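Local coordinates for protein alpha-1,2-mannosidase (Bacteroides thetaiotaomicron, PDB 2WW2) that probably hydrolyses alpha-mannosidic linkages with inversion of anomeric configuration, as a calcium-dependent family GH92 mannosidase of a human gut bacterium, at residues 11-16 and 290-295; 314-319 and 361-366. All coordinates share one frame; numbering follows the deposited sequence.

Interaction 1 of 2, residues 11-16 and 290-295; sequences VNPLMG and CLYRTL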
ATOM      1  N   VAL A  11     -13.693   2.079 -34.458  1.00  7.50           N
ATOM      2  CA  VAL A  11     -13.322   0.868 -33.722  1.00  7.67           C
ATOM      3  C   VAL A  11     -11.816   0.615 -33.757  1.00  8.06           C
ATOM      4  O   VAL A  11     -11.231   0.548 -34.834  1.00  7.81           O
ATOM      5  CB  VAL A  11     -14.051  -0.386 -34.254  1.00  7.45           C
ATOM      6  CG1 VAL A  11     -13.535  -1.670 -33.557  1.00  6.95           C
ATOM      7  CG2 VAL A  11     -15.559  -0.235 -34.058  1.00  7.27           C
ATOM      8  N   ASN A  12     -11.213   0.428 -32.580  1.00  7.43           N
ATOM      9  CA  ASN A  12      -9.818   0.004 -32.491  1.00  7.47           C
ATOM     10  C   ASN A  12      -9.765  -1.374 -31.860  1.00  8.13           C
ATOM     11  O   ASN A  12      -9.924  -1.490 -30.648  1.00  7.99           O
ATOM     12  CB  ASN A  12      -9.009   0.977 -31.625  1.00  7.82           C
ATOM     13  CG  ASN A  12      -7.559   0.537 -31.476  1.00  9.09           C
ATOM     14  OD1 ASN A  12      -7.089  -0.339 -32.215  1.00  8.87           O
ATOM     15  ND2 ASN A  12      -6.848   1.139 -30.547  1.00  9.80           N
ATOM     16  N   PRO A  13      -9.557  -2.426 -32.675  1.00  8.74           N
ATOM     17  CA  PRO A  13      -9.519  -3.803 -32.160  1.00  9.48           C
ATOM     18  C   PRO A  13      -8.304  -4.027 -31.263  1.00 10.84           C
ATOM     19  O   PRO A  13      -8.226  -5.034 -30.567  1.00 11.18           O
ATOM     20  CB  PRO A  13      -9.397  -4.655 -33.424  1.00  9.53           C
ATOM     21  CG  PRO A  13      -9.917  -3.769 -34.556  1.00  9.05           C
ATOM     22  CD  PRO A  13      -9.414  -2.383 -34.136  1.00  8.34           C
ATOM     23  N   LEU A  14      -7.358  -3.091 -31.277  1.00 11.09           N
ATOM     24  CA  LEU A  14      -6.213  -3.188 -30.359  1.00 11.44           C
ATOM     25  C   LEU A  14      -6.403  -2.441 -29.041  1.00 11.86           C
ATOM     26  O   LEU A  14      -5.475  -2.385 -28.219  1.00 11.27           O
ATOM     27  CB  LEU A  14      -4.965  -2.662 -31.041  1.00 10.69           C
ATOM     28  CG  LEU A  14      -4.468  -3.567 -32.152  1.00 12.18           C
ATOM     29  CD1 LEU A  14      -3.348  -2.887 -32.944  1.00 14.11           C
ATOM     30  CD2 LEU A  14      -4.004  -4.909 -31.565  1.00 13.28           C
ATOM     31  N   MET A  15      -7.582  -1.862 -28.828  1.00 11.14           N
ATOM     32  CA  MET A  15      -7.845  -1.164 -27.573  1.00 12.82           C
ATOM     33  C   MET A  15      -7.605  -2.096 -26.404  1.00 14.18           C
ATOM     34  O   MET A  15      -8.168  -3.184 -26.362  1.00 15.08           O
ATOM     35  CB  MET A  15      -9.281  -0.658 -27.500  1.00 12.17           C
ATOM     36  CG  MET A  15      -9.649  -0.115 -26.121  1.00 11.90           C
ATOM     37  SD  MET A  15     -11.300   0.587 -26.021  1.00 12.14           S
ATOM     38  CE  MET A  15     -11.567   0.644 -24.247  1.00 11.56           C
ATOM     39  N   GLY A  16      -6.791  -1.664 -25.447  1.00 15.35           N
ATOM     40  CA  GLY A  16      -6.516  -2.476 -24.251  1.00 16.69           C
ATOM     41  C   GLY A  16      -5.651  -3.715 -24.521  1.00 17.73           C
ATOM     42  O   GLY A  16      -5.469  -4.562 -23.642  1.00 17.84           O
ATOM     43  N   CYS A 290     -15.622  -0.544 -27.527  1.00  7.17           N
ATOM     44  CA  CYS A 290     -16.269  -1.395 -26.516  1.00  7.87           C
ATOM     45  C   CYS A 290     -17.472  -2.114 -27.100  1.00  7.75           C
ATOM     46  O   CYS A 290     -17.711  -3.285 -26.781  1.00  8.39           O
ATOM     47  CB  CYS A 290     -16.691  -0.568 -25.282  1.00  7.49           C
ATOM     48  SG  CYS A 290     -15.301   0.015 -24.298  1.00 10.52           S
ATOM     49  N   LEU A 291     -18.241  -1.428 -27.953  1.00  7.58           N
ATOM     50  CA  LEU A 291     -19.421  -2.064 -28.530  1.00  7.43           C
ATOM     51  C   LEU A 291     -18.985  -3.199 -29.471  1.00  7.82           C
ATOM     52  O   LEU A 291     -19.547  -4.299 -29.441  1.00  7.98           O
ATOM     53  CB  LEU A 291     -20.323  -1.038 -29.260  1.00  6.65           C
ATOM     54  CG  LEU A 291     -21.651  -1.537 -29.870  1.00  8.38           C
ATOM     55  CD1 LEU A 291     -22.532  -2.284 -28.812  1.00  7.57           C
ATOM     56  CD2 LEU A 291     -22.427  -0.406 -30.534  1.00  6.41           C
ATOM     57  N   TYR A 292     -17.983  -2.938 -30.308  1.00  7.59           N
ATOM     58  CA  TYR A 292     -17.446  -4.002 -31.174  1.00  8.44           C
ATOM     59  C   TYR A 292     -17.063  -5.232 -30.360  1.00  9.36           C
ATOM     60  O   TYR A 292     -17.435  -6.363 -30.709  1.00  9.08           O
ATOM     61  CB  TYR A 292     -16.234  -3.463 -31.956  1.00  7.92           C
ATOM     62  CG  TYR A 292     -15.115  -4.439 -32.214  1.00  8.27           C
ATOM     63  CD1 TYR A 292     -15.163  -5.309 -33.306  1.00  9.64           C
ATOM     64  CD2 TYR A 292     -13.976  -4.455 -31.406  1.00  8.69           C
ATOM     65  CE1 TYR A 292     -14.111  -6.204 -33.570  1.00  9.08           C
ATOM     66  CE2 TYR A 292     -12.916  -5.344 -31.665  1.00  9.76           C
ATOM     67  CZ  TYR A 292     -12.994  -6.202 -32.754  1.00  8.86           C
ATOM     68  OH  TYR A 292     -11.961  -7.080 -33.007  1.00  9.27           O
ATOM     69  N   ARG A 293     -16.349  -5.006 -29.259  1.00 10.02           N
ATOM     70  CA  ARG A 293     -15.880  -6.102 -28.420  1.00 11.97           C
ATOM     71  C   ARG A 293     -17.085  -6.862 -27.886  1.00 12.04           C
ATOM     72  O   ARG A 293     -17.070  -8.083 -27.756  1.00 11.54           O
ATOM     73  CB  ARG A 293     -14.996  -5.561 -27.274  1.00 12.79           C
ATOM     74  CG  ARG A 293     -14.198  -6.619 -26.517  1.00 18.17           C
ATOM     75  CD  ARG A 293     -13.287  -6.020 -25.419  1.00 22.39           C
ATOM     76  NE  ARG A 293     -12.590  -7.066 -24.666  1.00 26.95           N
ATOM     77  CZ  ARG A 293     -11.264  -7.157 -24.544  1.00 28.07           C
ATOM     78  NH1 ARG A 293     -10.731  -8.146 -23.839  1.00 28.08           N
ATOM     79  NH2 ARG A 293     -10.466  -6.251 -25.112  1.00 26.34           N
ATOM     80  N   THR A 294     -18.161  -6.133 -27.605  1.00 12.01           N
ATOM     81  CA  THR A 294     -19.338  -6.747 -27.021  1.00 11.20           C
ATOM     82  C   THR A 294     -20.131  -7.607 -28.021  1.00 10.91           C
ATOM     83  O   THR A 294     -20.834  -8.544 -27.625  1.00  9.84           O
ATOM     84  CB  THR A 294     -20.266  -5.661 -26.436  1.00 12.37           C
ATOM     85  OG1 THR A 294     -19.552  -4.910 -25.437  1.00 11.98           O
ATOM     86  CG2 THR A 294     -21.496  -6.284 -25.842  1.00 12.46           C
ATOM     87  N   LEU A 295     -20.025  -7.310 -29.314  1.00  9.10           N
ATOM     88  CA  LEU A 295     -20.772  -8.068 -30.323  1.00  9.73           C
ATOM     89  C   LEU A 295     -20.045  -9.312 -30.889  1.00  9.49           C
ATOM     90  O   LEU A 295     -20.509  -9.915 -31.855  1.00 10.08           O
ATOM     91  CB  LEU A 295     -21.148  -7.163 -31.501  1.00  8.90           C
ATOM     92  CG  LEU A 295     -21.924  -5.877 -31.167  1.00 10.80           C
ATOM     93  CD1 LEU A 295     -22.438  -5.259 -32.459  1.00  9.73           C
ATOM     94  CD2 LEU A 295     -23.085  -6.157 -30.192  1.00  9.39           C
TER
HETATM   95  O   HOH W   1     -10.656  -4.345 -27.110  1.00 35.74           O
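Y292 meets V11 near its root and P13 at its tip. Its CB lies 3.6 Å from V11 CG1, with V11 CG2 a little farther off. Next comes Y292 CG, 3.5 Å from V11 CG1. That methyl sits over one face of the ring, 3.8 Å from its centroid and 29° off the normal. This is a CH-pi contact. V11 CG1 is anti to the backbone N (chi1 174°), which brings it over the ring. Y292 CD2 lies under the same methyl. Farther out, Y292 CE2 lies 3.8 Å from P13 CA. Y292 OH ends 3.6 Å from P13 CB, and its polar partner is the carbonyl O of A31. Both V11 and P13 cross the tyrosine at about a right angle.

The M15 chain is extended and sets its CE 3.8 Å from C290 SG. The backbone of M15 is linked to R293 through a water. The water donates to M15 O at 2.8 Å and accepts from R293 NH2 at 2.8 Å, lying in the guanidinium plane. Residues 12-15 form a type I turn with an Asx turn inside it, where L14 N reaches N12 OD1 from above the carbonyl plane.

The contact is buried. It joins a loop of the N-terminal family region to the C-terminal part of helix 281-294 in the catalytic region. L271 of helix 256-271 packs on V11, and W267 of the same helix meets the Y292 ring. Helix 632-640 lies against C290 and L291, while helix 338-345 packs on L291, T294 and L295.

Interaction 2 of 2, residues 314-319 and 361-366; sequences SPYDGN and YNESGF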
ATOM      1  N   SER A 314     -23.038 -30.512 -32.628  1.00  8.99           N
ATOM      2  CA  SER A 314     -23.147 -30.265 -31.201  1.00  9.00           C
ATOM      3  C   SER A 314     -21.828 -30.517 -30.486  1.00  9.65           C
ATOM      4  O   SER A 314     -21.305 -31.641 -30.535  1.00  9.36           O
ATOM      5  CB  SER A 314     -24.209 -31.177 -30.579  1.00  8.92           C
ATOM      6  OG  SER A 314     -24.176 -31.029 -29.171  1.00  9.01           O
ATOM      7  N   PRO A 315     -21.293 -29.490 -29.787  1.00  9.83           N
ATOM      8  CA  PRO A 315     -20.078 -29.778 -29.042  1.00  9.63           C
ATOM      9  C   PRO A 315     -20.415 -30.451 -27.722  1.00  9.50           C
ATOM     10  O   PRO A 315     -19.509 -30.668 -26.918  1.00  9.94           O
ATOM     11  CB  PRO A 315     -19.462 -28.388 -28.799  1.00  8.92           C
ATOM     12  CG  PRO A 315     -20.658 -27.469 -28.715  1.00 10.07           C
ATOM     13  CD  PRO A 315     -21.718 -28.082 -29.648  1.00  9.93           C
ATOM     14  N   TYR A 316     -21.698 -30.771 -27.504  1.00  9.56           N
ATOM     15  CA  TYR A 316     -22.123 -31.499 -26.307  1.00 10.13           C
ATOM     16  C   TYR A 316     -22.326 -32.995 -26.540  1.00 10.57           C
ATOM     17  O   TYR A 316     -21.995 -33.799 -25.663  1.00 10.99           O
ATOM     18  CB  TYR A 316     -23.377 -30.869 -25.666  1.00  9.32           C
ATOM     19  CG  TYR A 316     -23.108 -29.435 -25.232  1.00 10.28           C
ATOM     20  CD1 TYR A 316     -22.477 -29.166 -24.023  1.00  8.75           C
ATOM     21  CD2 TYR A 316     -23.425 -28.364 -26.066  1.00  8.73           C
ATOM     22  CE1 TYR A 316     -22.186 -27.872 -23.645  1.00  9.34           C
ATOM     23  CE2 TYR A 316     -23.150 -27.069 -25.687  1.00  8.95           C
ATOM     24  CZ  TYR A 316     -22.533 -26.833 -24.474  1.00  8.63           C
ATOM     25  OH  TYR A 316     -22.238 -25.558 -24.083  1.00 10.09           O
ATOM     26  N   ASP A 317     -22.849 -33.379 -27.702  1.00 10.76           N
ATOM     27  CA  ASP A 317     -23.064 -34.806 -27.973  1.00 10.53           C
ATOM     28  C   ASP A 317     -22.418 -35.281 -29.281  1.00 11.24           C
ATOM     29  O   ASP A 317     -22.476 -36.461 -29.610  1.00 10.97           O
ATOM     30  CB  ASP A 317     -24.551 -35.205 -27.877  1.00 10.51           C
ATOM     31  CG  ASP A 317     -25.406 -34.679 -29.028  1.00 10.36           C
ATOM     32  OD1 ASP A 317     -24.889 -34.122 -30.026  1.00 10.35           O
ATOM     33  OD2 ASP A 317     -26.635 -34.838 -28.935  1.00 10.13           O
ATOM     34  N   GLY A 318     -21.800 -34.359 -30.024  1.00 10.85           N
ATOM     35  CA  GLY A 318     -21.069 -34.740 -31.236  1.00 11.27           C
ATOM     36  C   GLY A 318     -21.898 -35.123 -32.462  1.00 11.87           C
ATOM     37  O   GLY A 318     -21.343 -35.500 -33.501  1.00 11.61           O
ATOM     38  N   ASN A 319     -23.218 -35.042 -32.343  1.00 11.85           N
ATOM     39  CA  ASN A 319     -24.107 -35.246 -33.481  1.00 12.14           C
ATOM     40  C   ASN A 319     -24.478 -33.924 -34.152  1.00 12.19           C
ATOM     41  O   ASN A 319     -24.268 -32.856 -33.574  1.00 11.99           O
ATOM     42  CB  ASN A 319     -25.354 -35.987 -33.013  1.00 12.60           C
ATOM     43  CG  ASN A 319     -25.032 -37.381 -32.528  1.00 13.79           C
ATOM     44  OD1 ASN A 319     -25.545 -37.836 -31.509  1.00 17.74           O
ATOM     45  ND2 ASN A 319     -24.167 -38.062 -33.248  1.00 13.87           N
ATOM     46  N   TYR A 361     -28.598 -28.220 -22.822  1.00  8.59           N
ATOM     47  CA  TYR A 361     -29.201 -29.001 -21.727  1.00  9.22           C
ATOM     48  C   TYR A 361     -29.761 -30.330 -22.245  1.00  9.78           C
ATOM     49  O   TYR A 361     -29.547 -31.383 -21.628  1.00  9.68           O
ATOM     50  CB  TYR A 361     -30.297 -28.187 -21.016  1.00  8.42           C
ATOM     51  CG  TYR A 361     -31.174 -28.989 -20.074  1.00  9.58           C
ATOM     52  CD1 TYR A 361     -30.734 -29.340 -18.800  1.00  8.97           C
ATOM     53  CD2 TYR A 361     -32.452 -29.385 -20.458  1.00  9.47           C
ATOM     54  CE1 TYR A 361     -31.554 -30.074 -17.937  1.00 10.94           C
ATOM     55  CE2 TYR A 361     -33.272 -30.105 -19.607  1.00 12.39           C
ATOM     56  CZ  TYR A 361     -32.817 -30.450 -18.355  1.00 12.07           C
ATOM     57  OH  TYR A 361     -33.651 -31.160 -17.521  1.00 14.76           O
ATOM     58  N   ASN A 362     -30.463 -30.293 -23.382  1.00 10.21           N
ATOM     59  CA  ASN A 362     -31.023 -31.526 -23.936  1.00 10.78           C
ATOM     60  C   ASN A 362     -29.903 -32.485 -24.356  1.00 10.80           C
ATOM     61  O   ASN A 362     -30.005 -33.693 -24.173  1.00 10.88           O
ATOM     62  CB  ASN A 362     -31.953 -31.236 -25.129  1.00 10.83           C
ATOM     63  CG  ASN A 362     -33.265 -30.604 -24.702  1.00 11.47           C
ATOM     64  OD1 ASN A 362     -33.715 -30.798 -23.578  1.00 12.64           O
ATOM     65  ND2 ASN A 362     -33.889 -29.857 -25.602  1.00 11.63           N
ATOM     66  N   GLU A 363     -28.832 -31.926 -24.909  1.00 10.29           N
ATOM     67  CA  GLU A 363     -27.730 -32.726 -25.430  1.00 10.51           C
ATOM     68  C   GLU A 363     -26.746 -33.234 -24.367  1.00 10.57           C
ATOM     69  O   GLU A 363     -26.010 -34.187 -24.623  1.00 11.54           O
ATOM     70  CB  GLU A 363     -26.992 -31.935 -26.526  1.00  9.90           C
ATOM     71  CG  GLU A 363     -27.806 -31.837 -27.793  1.00 10.75           C
ATOM     72  CD  GLU A 363     -27.560 -30.564 -28.584  1.00 10.96           C
ATOM     73  OE1 GLU A 363     -26.441 -30.009 -28.536  1.00 11.10           O
ATOM     74  OE2 GLU A 363     -28.493 -30.119 -29.271  1.00 12.62           O
ATOM     75  N   SER A 364     -26.722 -32.618 -23.187  1.00  9.57           N
ATOM     76  CA  SER A 364     -25.704 -32.964 -22.184  1.00  9.72           C
ATOM     77  C   SER A 364     -26.228 -33.246 -20.777  1.00  9.54           C
ATOM     78  O   SER A 364     -25.505 -33.787 -19.942  1.00  9.27           O
ATOM     79  CB  SER A 364     -24.662 -31.842 -22.077  1.00  9.70           C
ATOM     80  OG  SER A 364     -25.189 -30.756 -21.343  1.00 10.12           O
ATOM     81  N   GLY A 365     -27.456 -32.837 -20.487  1.00  9.61           N
ATOM     82  CA  GLY A 365     -27.995 -33.007 -19.128  1.00  9.09           C
ATOM     83  C   GLY A 365     -27.862 -31.771 -18.247  1.00  9.20           C
ATOM     84  O   GLY A 365     -28.536 -31.668 -17.210  1.00  9.02           O
ATOM     85  N   PHE A 366     -27.002 -30.830 -18.651  1.00  8.48           N
ATOM     86  CA  PHE A 366     -26.822 -29.596 -17.891  1.00  7.85           C
ATOM     87  C   PHE A 366     -26.815 -28.390 -18.819  1.00  8.17           C
ATOM     88  O   PHE A 366     -26.346 -28.474 -19.955  1.00  7.71           O
ATOM     89  CB  PHE A 366     -25.490 -29.613 -17.117  1.00  7.34           C
ATOM     90  CG  PHE A 366     -25.476 -30.538 -15.909  1.00  8.94           C
ATOM     91  CD1 PHE A 366     -25.889 -30.080 -14.666  1.00  8.38           C
ATOM     92  CD2 PHE A 366     -25.001 -31.839 -16.018  1.00  9.03           C
ATOM     93  CE1 PHE A 366     -25.859 -30.901 -13.543  1.00 10.37           C
ATOM     94  CE2 PHE A 366     -24.968 -32.675 -14.904  1.00 10.51           C
ATOM     95  CZ  PHE A 366     -25.407 -32.205 -13.660  1.00  9.90           C
TER
HETATM   96  O   HOH W   2     -23.771 -36.020 -24.359  1.00 32.64           O
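S314 OG donates to E363 OE1 at 2.6 Å and takes two backbone N-H groups, so three groups grip one hydroxyl. Y316 N donates to S314 OG at 3.0 Å. D317 N donates to S314 OG at 3.1 Å. Together they make an ST turn and an ST motif that fold the loop around the serine. S314 OG is anti to its backbone N (chi1 173°), which puts it near these donors. It meets E363 OE1 from above the carboxylate plane, 43° out of it. The other oxygen, E363 OE2, bonds Y312 OH, so both oxygens of this carboxylate have a partner. An alanine at S314 would probably leave E363 OE1 and the N-H groups of Y316 and D317 without this shared partner, and the loop less firmly tied to the helix.

D317 lies beside the same glutamate. Its OD2 packs 3.4 Å from E363 CG, while its OD1 takes N319 N in an Asx turn. The two carboxylate planes are 30° apart. D317 OD1 and E363 OE1 are 4.6 Å from each other, and this like charge might raise the proton affinity of either group. Y316 CB rests 3.9 Å from E363 CB and equally near S364 CB. A water donates to Y316 O at 3.1 Å and to E363 O at 2.9 Å, joining the two backbones.

Beyond the two segments, H375 meets the Y316 ring edge-to-face and bonds S364 OG, which also bonds A360 O. The contact sets the turn between strands 310-313 and 320-322, at one margin of a five-stranded antiparallel sheet, against the C-terminal end of helix 347-364. H321 of strand 320-322 touches both S314 and E363, and helix 401-413 packs on Y361, N362 and F366.

Overall arrangement
Interactions 1 and 2 do not touch. Their centres are 31 Å apart and their nearest atoms about 17 Å. Interaction 1 is buried; interaction 2 is nearer the surface, within the catalytic region. The chain connects them. After helix 281-294 it enters strand 299-304, which pairs with strand 310-313, leading into 314-319. Helix 338-345 is soon followed by helix 347-364, which ends within 361-366. Interaction 1 also lies near ligands. Y622, a residue of a sodium site, touches C290 and R293. A glycerol, probably from the crystallisation liquor, lies about 4 Å from the Y292 side chain; such molecules often mark pockets.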